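Local coordinates for protein putative dehydrogenase (Pseudarthrobacter phenanthrenivorans, PDB 6A3F) that catalyses the NAD(+)-dependent oxidation of levoglucosan to 3-dehydrolevoglucosan and works as a homotetramer of the Gfo/Idh/MocA family, at residues A43-P46 and M47-P51; V159-A162 and K163-E167; I353-G356 and E357-I361; E362-D365 and F366-I370. All blocks are in the same frame, centred on the assembly; numbering follows the deposited sequence.

Contact 1. Residues A43-P46 and M47-P51; sequences AAMP and MFFWP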
loop_
_atom_site.group_PDB
_atom_site.type_symbol
_atom_site.label_atom_id
_atom_site.label_comp_id
_atom_site.label_asym_id
_atom_site.label_seq_id
_atom_site.Cartn_x
_atom_site.Cartn_y
_atom_site.Cartn_z
ATOM N N ALA B 43 27.108 -2.565 -22.003
ATOM C CA ALA B 43 28.023 -1.544 -21.499
ATOM C C ALA B 43 28.194 -1.672 -19.984
ATOM O O ALA B 43 29.323 -1.581 -19.481
ATOM C CB ALA B 43 27.533 -0.188 -21.917
ATOM N N ALA B 44 27.111 -1.950 -19.250
ATOM C CA ALA B 44 27.142 -1.852 -17.799
ATOM C C ALA B 44 27.441 -3.187 -17.144
ATOM O O ALA B 44 27.869 -3.137 -16.025
ATOM C CB ALA B 44 25.845 -1.305 -17.224
ATOM N N MET B 45 27.195 -4.337 -17.792
ATOM C CA MET B 45 27.320 -5.609 -17.093
ATOM C C MET B 45 28.711 -5.763 -16.433
ATOM O O MET B 45 28.763 -6.081 -15.272
ATOM C CB MET B 45 27.009 -6.808 -17.984
ATOM C CG MET B 45 27.137 -8.127 -17.240
ATOM S SD MET B 45 28.839 -8.754 -17.323
ATOM C CE MET B 45 28.761 -9.518 -18.947
ATOM N N PRO B 46 29.831 -5.520 -17.135
ATOM C CA PRO B 46 31.104 -5.666 -16.379
ATOM C C PRO B 46 31.335 -4.591 -15.286
ATOM O O PRO B 46 32.123 -4.800 -14.356
ATOM C CB PRO B 46 32.156 -5.600 -17.490
ATOM C CG PRO B 46 31.514 -4.754 -18.557
ATOM C CD PRO B 46 30.060 -5.157 -18.540
ATOM N N MET B 47 30.709 -3.436 -15.392
ATOM C CA MET B 47 30.788 -2.433 -14.342
ATOM C C MET B 47 30.182 -3.013 -13.062
ATOM O O MET B 47 30.674 -2.713 -11.980
ATOM C CB MET B 47 30.030 -1.144 -14.674
ATOM C CG MET B 47 30.397 -0.521 -15.998
ATOM S SD MET B 47 29.374 0.950 -16.272
ATOM C CE MET B 47 29.998 1.588 -17.833
ATOM N N PHE B 48 29.122 -3.808 -13.207
ATOM C CA PHE B 48 28.346 -4.305 -12.066
ATOM C C PHE B 48 28.954 -5.578 -11.498
ATOM O O PHE B 48 28.967 -5.784 -10.281
ATOM C CB PHE B 48 26.886 -4.527 -12.495
ATOM C CG PHE B 48 26.068 -3.251 -12.533
ATOM C CD1 PHE B 48 26.565 -2.097 -13.103
ATOM C CD2 PHE B 48 24.794 -3.196 -12.003
ATOM C CE1 PHE B 48 25.819 -0.927 -13.135
ATOM C CE2 PHE B 48 24.061 -2.017 -12.007
ATOM C CZ PHE B 48 24.569 -0.883 -12.571
ATOM N N PHE B 49 29.418 -6.439 -12.403
ATOM C CA PHE B 49 29.870 -7.752 -12.014
ATOM C C PHE B 49 31.327 -7.903 -12.463
ATOM O O PHE B 49 31.581 -8.131 -13.658
ATOM C CB PHE B 49 28.998 -8.807 -12.690
ATOM C CG PHE B 49 27.571 -8.884 -12.234
ATOM C CD1 PHE B 49 27.213 -9.662 -11.142
ATOM C CD2 PHE B 49 26.572 -8.187 -12.894
ATOM C CE1 PHE B 49 25.898 -9.776 -10.736
ATOM C CE2 PHE B 49 25.262 -8.288 -12.463
ATOM C CZ PHE B 49 24.916 -9.115 -11.408
ATOM N N TRP B 50 32.258 -7.753 -11.525
ATOM C CA TRP B 50 33.672 -7.632 -11.853
ATOM C C TRP B 50 34.557 -8.447 -10.886
ATOM O O TRP B 50 34.421 -8.350 -9.651
ATOM C CB TRP B 50 34.113 -6.174 -11.871
ATOM C CG TRP B 50 35.495 -6.026 -12.429
ATOM C CD1 TRP B 50 36.665 -5.948 -11.722
ATOM C CD2 TRP B 50 35.866 -6.013 -13.817
ATOM N NE1 TRP B 50 37.728 -5.839 -12.582
ATOM C CE2 TRP B 50 37.271 -5.871 -13.868
ATOM C CE3 TRP B 50 35.155 -6.064 -15.016
ATOM C CZ2 TRP B 50 37.975 -5.777 -15.070
ATOM C CZ3 TRP B 50 35.846 -5.965 -16.200
ATOM C CH2 TRP B 50 37.245 -5.848 -16.228
ATOM N N PRO B 51 35.485 -9.244 -11.411
ATOM C CA PRO B 51 35.788 -9.448 -12.847
ATOM C C PRO B 51 34.654 -10.099 -13.643
ATOM O O PRO B 51 34.001 -11.008 -13.169
ATOM C CB PRO B 51 36.970 -10.446 -12.861
ATOM C CG PRO B 51 37.570 -10.333 -11.487
ATOM C CD PRO B 51 36.373 -10.086 -10.588
#
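Ala44 and Phe48 meet one turn apart at the end of a helix. The small side chain of Ala44 lets the ring in close, with Phe48 CE1 4.1 Å from Ala44 CB. Met47 fills the next groove. Its CG lies anti to the carbonyl carbon (chi1 -53°) and the rest of the chain is extended, which lays it back along the preceding turn. SD passes Ala44 CB at 4.3 Å, and the terminal CE comes to 3.6 Å from Ala43 O. Met45 is the bump on another side of the helix. Its CG touches the ring of Phe49 loosely, and Met45 O sits at the edge of that ring, in its plane. The same oxygen accepts Phe49 N at 3.0 Å, and a weaker bond from Phe48 N. Phe48 N also bonds Ala44 O.

Helix 35-48 follows the first strand of the Rossmann fold in a beta-alpha-beta unit with strands 23-30 and 55-62. Pro46 kinks it, since a proline N has no hydrogen for the turn before. Phe49 is the first residue to leave helical angles.

Beyond the helix the chain turns and Trp50 folds back. Its CE3 rests 3.9 Å from Pro46 CB and 3.4 Å from Pro46 O, so the six-membered part of the indole reaches Pro46 through CB and the carbonyl oxygen. Trp50 NE1 is held by Glu71 of the second subunit. The Phe48 ring makes a cation-pi contact with Lys36 of that subunit, and the Phe49 ring stacks on His364 of its own chain.

Contact 2. Residues V159-A162 and K163-E167; sequences VALA and KKYIE
The backbone is a regular alpha-helix, with four i to i+4 bonds joining 159-162 to 163-167. The straightest is Tyr165 N to Leu161 O, at 171° and 3.0 Å.

The main side-chain pair is Leu161 and Tyr165, one turn apart. Leu161 CG lies over the phenol face, 4.1 Å from the ring centroid, a CH-pi contact. The methyl CD1 reaches CE1 of Tyr165 at 3.6 Å, while CD2 meets the hydroxyl OH at 3.5 Å. Leu161 O also lies over a face of the ring, offset toward its rim. Leu161 directs CG away from its backbone N (chi1 179°), whereas Tyr165 CG is anti to its carbonyl carbon (chi1 -66°). This brings the tyrosine ring back toward Leu161, whose branches lie over its face. Ile166 also turns back, and its CG1 packs at 3.2 Å on Ala162 O.

On another side, Lys163 bends at chi2 and its NZ makes a salt bridge to Glu167 OE1 at 3.0 Å, meeting the oxygen from above the carboxylate plane. NZ also bonds Tyr220 O. Lys164 NZ forms a salt bridge with Asp326 of the third subunit, and Tyr165 OH bonds the backbone oxygen of the same residue.

Helix 157-167 packs on helix 206-221 through Val159, Ala160, Lys163 and Ile166; strand 304-309 meets Val159, Ala162 and Ile166, and strand 315-320 meets Leu161, Ala162 and Tyr165.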
loop_
_atom_site.group_PDB
_atom_site.type_symbol
_atom_site.label_atom_id
_atom_site.label_comp_id
_atom_site.label_asym_id
_atom_site.label_seq_id
_atom_site.Cartn_x
_atom_site.Cartn_y
_atom_site.Cartn_z
ATOM N N VAL B 159 12.160 -11.683 -7.630
ATOM C CA VAL B 159 11.678 -12.925 -8.191
ATOM C C VAL B 159 12.681 -14.067 -7.918
ATOM O O VAL B 159 12.271 -15.177 -7.508
ATOM C CB VAL B 159 11.380 -12.761 -9.693
ATOM C CG1 VAL B 159 10.939 -14.104 -10.310
ATOM C CG2 VAL B 159 10.350 -11.654 -9.897
ATOM N N ALA B 160 13.966 -13.788 -8.073
ATOM C CA ALA B 160 15.020 -14.760 -7.689
ATOM C C ALA B 160 14.984 -15.013 -6.179
ATOM O O ALA B 160 15.290 -16.107 -5.753
ATOM C CB ALA B 160 16.364 -14.254 -8.100
ATOM N N LEU B 161 14.649 -14.007 -5.380
ATOM C CA LEU B 161 14.455 -14.186 -3.927
ATOM C C LEU B 161 13.293 -15.147 -3.643
ATOM O O LEU B 161 13.355 -15.988 -2.731
ATOM C CB LEU B 161 14.186 -12.814 -3.294
ATOM C CG LEU B 161 13.946 -12.846 -1.782
ATOM C CD1 LEU B 161 15.167 -13.421 -1.067
ATOM C CD2 LEU B 161 13.680 -11.440 -1.255
ATOM N N ALA B 162 12.183 -14.989 -4.349
ATOM C CA ALA B 162 11.032 -15.924 -4.225
ATOM C C ALA B 162 11.494 -17.366 -4.504
ATOM O O ALA B 162 11.148 -18.334 -3.780
ATOM C CB ALA B 162 9.941 -15.543 -5.193
ATOM N N LYS B 163 12.291 -17.494 -5.547
ATOM C CA LYS B 163 12.834 -18.832 -5.904
ATOM C C LYS B 163 13.699 -19.381 -4.763
ATOM O O LYS B 163 13.578 -20.574 -4.395
ATOM C CB LYS B 163 13.629 -18.747 -7.202
ATOM C CG LYS B 163 14.339 -20.023 -7.624
ATOM C CD LYS B 163 13.385 -21.118 -8.001
ATOM C CE LYS B 163 14.079 -22.283 -8.692
ATOM N NZ LYS B 163 13.088 -23.300 -9.087
ATOM N N LYS B 164 14.466 -18.517 -4.131
ATOM C CA LYS B 164 15.362 -18.938 -3.068
ATOM C C LYS B 164 14.525 -19.471 -1.893
ATOM O O LYS B 164 14.819 -20.566 -1.346
ATOM C CB LYS B 164 16.281 -17.805 -2.638
ATOM C CG LYS B 164 17.132 -18.141 -1.415
ATOM C CD LYS B 164 17.752 -16.979 -0.730
ATOM C CE LYS B 164 18.787 -17.413 0.302
ATOM N NZ LYS B 164 19.470 -16.254 0.936
ATOM N N TYR B 165 13.506 -18.712 -1.488
ATOM C CA TYR B 165 12.619 -19.120 -0.432
ATOM C C TYR B 165 11.975 -20.456 -0.766
ATOM O O TYR B 165 11.872 -21.330 0.085
ATOM C CB TYR B 165 11.478 -18.121 -0.173
ATOM C CG TYR B 165 11.864 -16.754 0.352
ATOM C CD1 TYR B 165 13.066 -16.483 0.990
ATOM C CD2 TYR B 165 10.990 -15.683 0.173
ATOM C CE1 TYR B 165 13.353 -15.221 1.505
ATOM C CE2 TYR B 165 11.282 -14.407 0.635
ATOM C CZ TYR B 165 12.468 -14.171 1.305
ATOM O OH TYR B 165 12.755 -12.909 1.750
ATOM N N ILE B 166 11.471 -20.587 -1.986
ATOM C CA ILE B 166 10.791 -21.835 -2.384
ATOM C C ILE B 166 11.750 -23.031 -2.308
ATOM O O ILE B 166 11.397 -24.070 -1.724
ATOM C CB ILE B 166 10.192 -21.686 -3.783
ATOM C CG1 ILE B 166 9.030 -20.693 -3.708
ATOM C CG2 ILE B 166 9.743 -23.047 -4.322
ATOM C CD1 ILE B 166 8.589 -20.165 -5.052
ATOM N N GLU B 167 12.940 -22.855 -2.858
ATOM C CA GLU B 167 13.934 -23.956 -2.944
ATOM C C GLU B 167 14.386 -24.405 -1.546
ATOM O O GLU B 167 14.695 -25.587 -1.312
ATOM C CB GLU B 167 15.121 -23.497 -3.795
ATOM C CG GLU B 167 14.853 -23.492 -5.288
ATOM C CD GLU B 167 14.141 -24.713 -5.888
ATOM O OE1 GLU B 167 12.998 -24.556 -6.417
ATOM O OE2 GLU B 167 14.712 -25.839 -5.819
#

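Contact 3. Residues I353-G356 and E357-I361; sequences IGYG and ETKII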
loop_
_atom_site.group_PDB
_atom_site.type_symbol
_atom_site.label_atom_id
_atom_site.label_comp_id
_atom_site.label_asym_id
_atom_site.label_seq_id
_atom_site.Cartn_x
_atom_site.Cartn_y
_atom_site.Cartn_z
ATOM N N ILE B 353 15.891 -0.557 -8.172
ATOM C CA ILE B 353 15.979 -1.466 -9.324
ATOM C C ILE B 353 14.965 -0.969 -10.375
ATOM O O ILE B 353 13.814 -0.800 -10.068
ATOM C CB ILE B 353 15.651 -2.904 -8.885
ATOM C CG1 ILE B 353 16.602 -3.446 -7.803
ATOM C CG2 ILE B 353 15.560 -3.832 -10.084
ATOM C CD1 ILE B 353 18.049 -3.530 -8.223
ATOM N N GLY B 354 15.431 -0.752 -11.597
ATOM C CA GLY B 354 14.587 -0.557 -12.777
ATOM C C GLY B 354 14.753 -1.680 -13.803
ATOM O O GLY B 354 15.314 -2.774 -13.560
ATOM N N TYR B 355 14.218 -1.432 -14.981
ATOM C CA TYR B 355 14.184 -2.433 -16.022
ATOM C C TYR B 355 15.608 -2.834 -16.418
ATOM O O TYR B 355 15.851 -3.964 -16.717
ATOM C CB TYR B 355 13.478 -1.860 -17.253
ATOM C CG TYR B 355 13.297 -2.828 -18.403
ATOM C CD1 TYR B 355 12.231 -3.721 -18.430
ATOM C CD2 TYR B 355 14.208 -2.871 -19.447
ATOM C CE1 TYR B 355 12.112 -4.645 -19.453
ATOM C CE2 TYR B 355 14.082 -3.775 -20.491
ATOM C CZ TYR B 355 13.019 -4.658 -20.507
ATOM O OH TYR B 355 12.875 -5.499 -21.582
ATOM N N GLY B 356 16.495 -1.853 -16.474
ATOM C CA GLY B 356 17.847 -2.038 -16.942
ATOM C C GLY B 356 18.586 -3.093 -16.142
ATOM O O GLY B 356 19.304 -3.919 -16.730
ATOM N N GLU B 357 18.413 -3.085 -14.812
ATOM C CA GLU B 357 19.142 -4.063 -13.966
ATOM C C GLU B 357 18.754 -5.501 -14.351
ATOM O O GLU B 357 19.621 -6.373 -14.292
ATOM C CB GLU B 357 18.913 -3.803 -12.469
ATOM C CG GLU B 357 19.665 -2.576 -11.989
ATOM C CD GLU B 357 18.913 -1.247 -12.072
ATOM O OE1 GLU B 357 17.958 -1.128 -12.866
ATOM O OE2 GLU B 357 19.249 -0.331 -11.312
ATOM N N THR B 358 17.514 -5.741 -14.762
ATOM C CA THR B 358 17.120 -7.093 -15.158
ATOM C C THR B 358 17.911 -7.512 -16.402
ATOM O O THR B 358 18.398 -8.640 -16.509
ATOM C CB THR B 358 15.611 -7.232 -15.387
ATOM O OG1 THR B 358 15.190 -6.602 -16.609
ATOM C CG2 THR B 358 14.846 -6.709 -14.194
ATOM N N LYS B 359 18.081 -6.579 -17.313
ATOM C CA LYS B 359 18.868 -6.873 -18.544
ATOM C C LYS B 359 20.365 -7.032 -18.230
ATOM O O LYS B 359 21.062 -7.835 -18.895
ATOM C CB LYS B 359 18.653 -5.780 -19.594
ATOM C CG LYS B 359 17.229 -5.606 -20.100
ATOM C CD LYS B 359 16.659 -6.847 -20.799
ATOM C CE LYS B 359 17.265 -7.099 -22.175
ATOM N NZ LYS B 359 16.794 -8.404 -22.687
ATOM N N ILE B 360 20.871 -6.274 -17.256
ATOM C CA ILE B 360 22.267 -6.371 -16.832
ATOM C C ILE B 360 22.541 -7.746 -16.187
ATOM O O ILE B 360 23.587 -8.400 -16.478
ATOM C CB ILE B 360 22.672 -5.173 -15.934
ATOM C CG1 ILE B 360 22.717 -3.859 -16.717
ATOM C CG2 ILE B 360 24.022 -5.428 -15.297
ATOM C CD1 ILE B 360 22.739 -2.642 -15.862
ATOM N N ILE B 361 21.620 -8.208 -15.373
ATOM C CA ILE B 361 21.735 -9.489 -14.696
ATOM C C ILE B 361 21.637 -10.608 -15.730
ATOM O O ILE B 361 22.418 -11.564 -15.716
ATOM C CB ILE B 361 20.662 -9.639 -13.614
ATOM C CG1 ILE B 361 20.872 -8.636 -12.488
ATOM C CG2 ILE B 361 20.630 -11.044 -13.046
ATOM C CD1 ILE B 361 19.683 -8.516 -11.596
HETATM O O HOH W 1 17.094 0.398 -15.005
#
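Tyr355 O and Thr358 OG1 make the shortest polar contact, 2.7 Å, with the hydroxyl as donor and in the carbonyl plane. Thr358 OG1 sits between its own N and carbonyl carbon (chi1 73°), which turns it back to the preceding turn. Tyr355 O also takes weak bonds from Thr358 N and Lys359 N. The same hydroxyl bonds Asn152 ND2, so the threonine ties the helix start to an NADH-binding residue.

Glu357 makes the second polar cluster. Its chain bends at chi2 (90°) and brings OE1 back to Gly354 N at 2.9 Å. The N-H meets the oxygen from above the carboxylate plane. A water accepts from Gly356 N and lies 2.8 Å from both that nitrogen and Glu357 OE1. The other oxygen, OE2, is held by Trp346 NE1, so the buried carboxylate is gripped at both ends, which fixes its rotation. Glu357 N returns a weak bond to Gly354 O.

These bonds shape the start of helix 355-371, whose first residue, Tyr355, binds NADH.

Farther along, Ile360 N bonds Gly356 O at 2.9 Å, the first i to i+4 bond here that is not weak. Tyr355 and Lys359 run side by side in the same direction, with the lysine CG 3.7 Å from ring atom CE2 of Tyr355; the lysine NZ goes on to a salt bridge with Glu362. The Ile353 side chain runs at a slant to that of Glu357, with CG2 4.1 Å from Glu357 CB. The helix packs on helix 35-48 of the Rossmann domain, and the Tyr355 ring meets Trp346 of the second subunit, their planes at about 60°.

Contact 4. Residues E362-D365 and F366-I370; sequences EAHD and FFKAI
Phe367 and Ala363 form the tight side of this helical turn. Phe367 N bonds Ala363 O at 2.9 Å, and the same oxygen lies at the edge of the phenyl ring, in its plane, 3.2 Å from CD2. Phe367 CG lies near the backbone N (chi1 -84°), which keeps CD2 beside that carbonyl. The ring is buried against Leu24 and Val26 of strand 23-30 and Met45 of helix 35-48. Phe366 takes a different course. Its CG is anti to its N (chi1 179°), and its CB packs 3.4 Å from Glu362 O. One face of the Phe366 ring receives CD1 of Ile370, offset toward the rim. Both phenylalanines also touch Val96 of strand 96-100.

Helix 355-371 lies here on the parallel sheet of the Rossmann domain, although it comes from the far C-terminal part of the chain. Its backbone bonds stay regular, with Ala369 N to Asp365 O at 3.1 Å.

The other side is looser. Lys368 is exposed and its chain is extended. CD passes the His364 ring obliquely, 4.3 Å from CE1, and the end of the chain leads away. The nearest carboxylate oxygen of Asp365, OD1, is 6.2 Å from Lys368 NZ, too far for a salt bridge. Asp365 pairs instead with Arg155 through OD2.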
loop_
_atom_site.group_PDB
_atom_site.type_symbol
_atom_site.label_atom_id
_atom_site.label_comp_id
_atom_site.label_asym_id
_atom_site.label_seq_id
_atom_site.Cartn_x
_atom_site.Cartn_y
_atom_site.Cartn_z
ATOM N N GLU B 362 20.664 -10.480 -16.629
ATOM C CA GLU B 362 20.490 -11.415 -17.748
ATOM C C GLU B 362 21.806 -11.565 -18.528
ATOM O O GLU B 362 22.287 -12.700 -18.740
ATOM C CB GLU B 362 19.320 -10.916 -18.605
ATOM C CG GLU B 362 18.948 -11.819 -19.774
ATOM C CD GLU B 362 17.819 -11.211 -20.590
ATOM O OE1 GLU B 362 18.011 -10.061 -21.080
ATOM O OE2 GLU B 362 16.750 -11.877 -20.684
ATOM N N ALA B 363 22.391 -10.452 -18.942
ATOM C CA ALA B 363 23.651 -10.463 -19.703
ATOM C C ALA B 363 24.798 -11.070 -18.884
ATOM O O ALA B 363 25.668 -11.814 -19.424
ATOM C CB ALA B 363 23.959 -9.086 -20.201
ATOM N N HIS B 364 24.843 -10.775 -17.584
ATOM C CA HIS B 364 25.855 -11.406 -16.742
ATOM C C HIS B 364 25.752 -12.924 -16.822
ATOM O O HIS B 364 26.800 -13.626 -16.965
ATOM C CB HIS B 364 25.732 -10.951 -15.277
ATOM C CG HIS B 364 26.787 -11.551 -14.396
ATOM N ND1 HIS B 364 26.504 -12.449 -13.397
ATOM C CD2 HIS B 364 28.123 -11.412 -14.401
ATOM C CE1 HIS B 364 27.636 -12.837 -12.818
ATOM N NE2 HIS B 364 28.635 -12.240 -13.434
ATOM N N ASP B 365 24.539 -13.471 -16.696
ATOM C CA ASP B 365 24.438 -14.906 -16.604
ATOM C C ASP B 365 24.706 -15.534 -17.988
ATOM O O ASP B 365 25.216 -16.655 -18.084
ATOM C CB ASP B 365 23.077 -15.362 -16.075
ATOM C CG ASP B 365 22.914 -15.155 -14.542
ATOM O OD1 ASP B 365 23.922 -14.898 -13.824
ATOM O OD2 ASP B 365 21.763 -15.251 -14.102
ATOM N N PHE B 366 24.344 -14.797 -19.016
ATOM C CA PHE B 366 24.515 -15.242 -20.413
ATOM C C PHE B 366 26.012 -15.392 -20.725
ATOM O O PHE B 366 26.477 -16.390 -21.302
ATOM C CB PHE B 366 23.858 -14.214 -21.329
ATOM C CG PHE B 366 23.970 -14.499 -22.809
ATOM C CD1 PHE B 366 23.478 -15.675 -23.352
ATOM C CD2 PHE B 366 24.516 -13.565 -23.663
ATOM C CE1 PHE B 366 23.593 -15.929 -24.718
ATOM C CE2 PHE B 366 24.607 -13.811 -25.028
ATOM C CZ PHE B 366 24.145 -14.999 -25.552
ATOM N N PHE B 367 26.755 -14.384 -20.359
ATOM C CA PHE B 367 28.180 -14.325 -20.620
ATOM C C PHE B 367 28.954 -15.290 -19.695
ATOM O O PHE B 367 29.991 -15.869 -20.121
ATOM C CB PHE B 367 28.668 -12.874 -20.580
ATOM C CG PHE B 367 28.483 -12.128 -21.878
ATOM C CD1 PHE B 367 29.388 -12.265 -22.908
ATOM C CD2 PHE B 367 27.404 -11.288 -22.082
ATOM C CE1 PHE B 367 29.196 -11.617 -24.118
ATOM C CE2 PHE B 367 27.217 -10.625 -23.287
ATOM C CZ PHE B 367 28.125 -10.778 -24.298
ATOM N N LYS B 368 28.461 -15.513 -18.479
ATOM C CA LYS B 368 29.021 -16.499 -17.570
ATOM C C LYS B 368 28.916 -17.904 -18.201
ATOM O O LYS B 368 29.886 -18.648 -18.202
ATOM C CB LYS B 368 28.277 -16.408 -16.229
ATOM C CG LYS B 368 28.743 -17.362 -15.150
ATOM C CD LYS B 368 28.416 -16.952 -13.711
ATOM C CE LYS B 368 29.355 -17.651 -12.748
ATOM N NZ LYS B 368 28.886 -17.585 -11.345
ATOM N N ALA B 369 27.749 -18.253 -18.738
ATOM C CA ALA B 369 27.567 -19.543 -19.457
ATOM C C ALA B 369 28.535 -19.663 -20.646
ATOM O O ALA B 369 29.065 -20.759 -20.883
ATOM C CB ALA B 369 26.130 -19.704 -19.901
ATOM N N ILE B 370 28.741 -18.577 -21.396
ATOM C CA ILE B 370 29.617 -18.587 -22.552
ATOM C C ILE B 370 31.047 -18.863 -22.097
ATOM O O ILE B 370 31.703 -19.785 -22.594
ATOM C CB ILE B 370 29.542 -17.274 -23.346
ATOM C CG1 ILE B 370 28.185 -17.124 -24.037
ATOM C CG2 ILE B 370 30.689 -17.186 -24.356
ATOM C CD1 ILE B 370 27.965 -15.731 -24.653
#

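In the fold
Contacts 3 and 4 are successive turns of helix 355-371, with centres 14 Å apart. Contact 1 lies across both, on helix 35-48. Ala44 CB meets Ile360 CD1 of contact 3 at 3.6 Å, and Met45 CE meets Phe367 CB of contact 4 at 3.7 Å. Contacts 1 and 3 also share the interface with the second subunit. The NADH site is closest to contact 3, which contains Tyr355; the side chain of Glu362 in contact 4 comes within about 4 Å of those of Ala150 and Asn152. Contact 2 stands apart, about 7 Å from contact 3 between nearest atoms, with its Val159 side chain about 6 Å from that of levoglucosan-binding Tyr153.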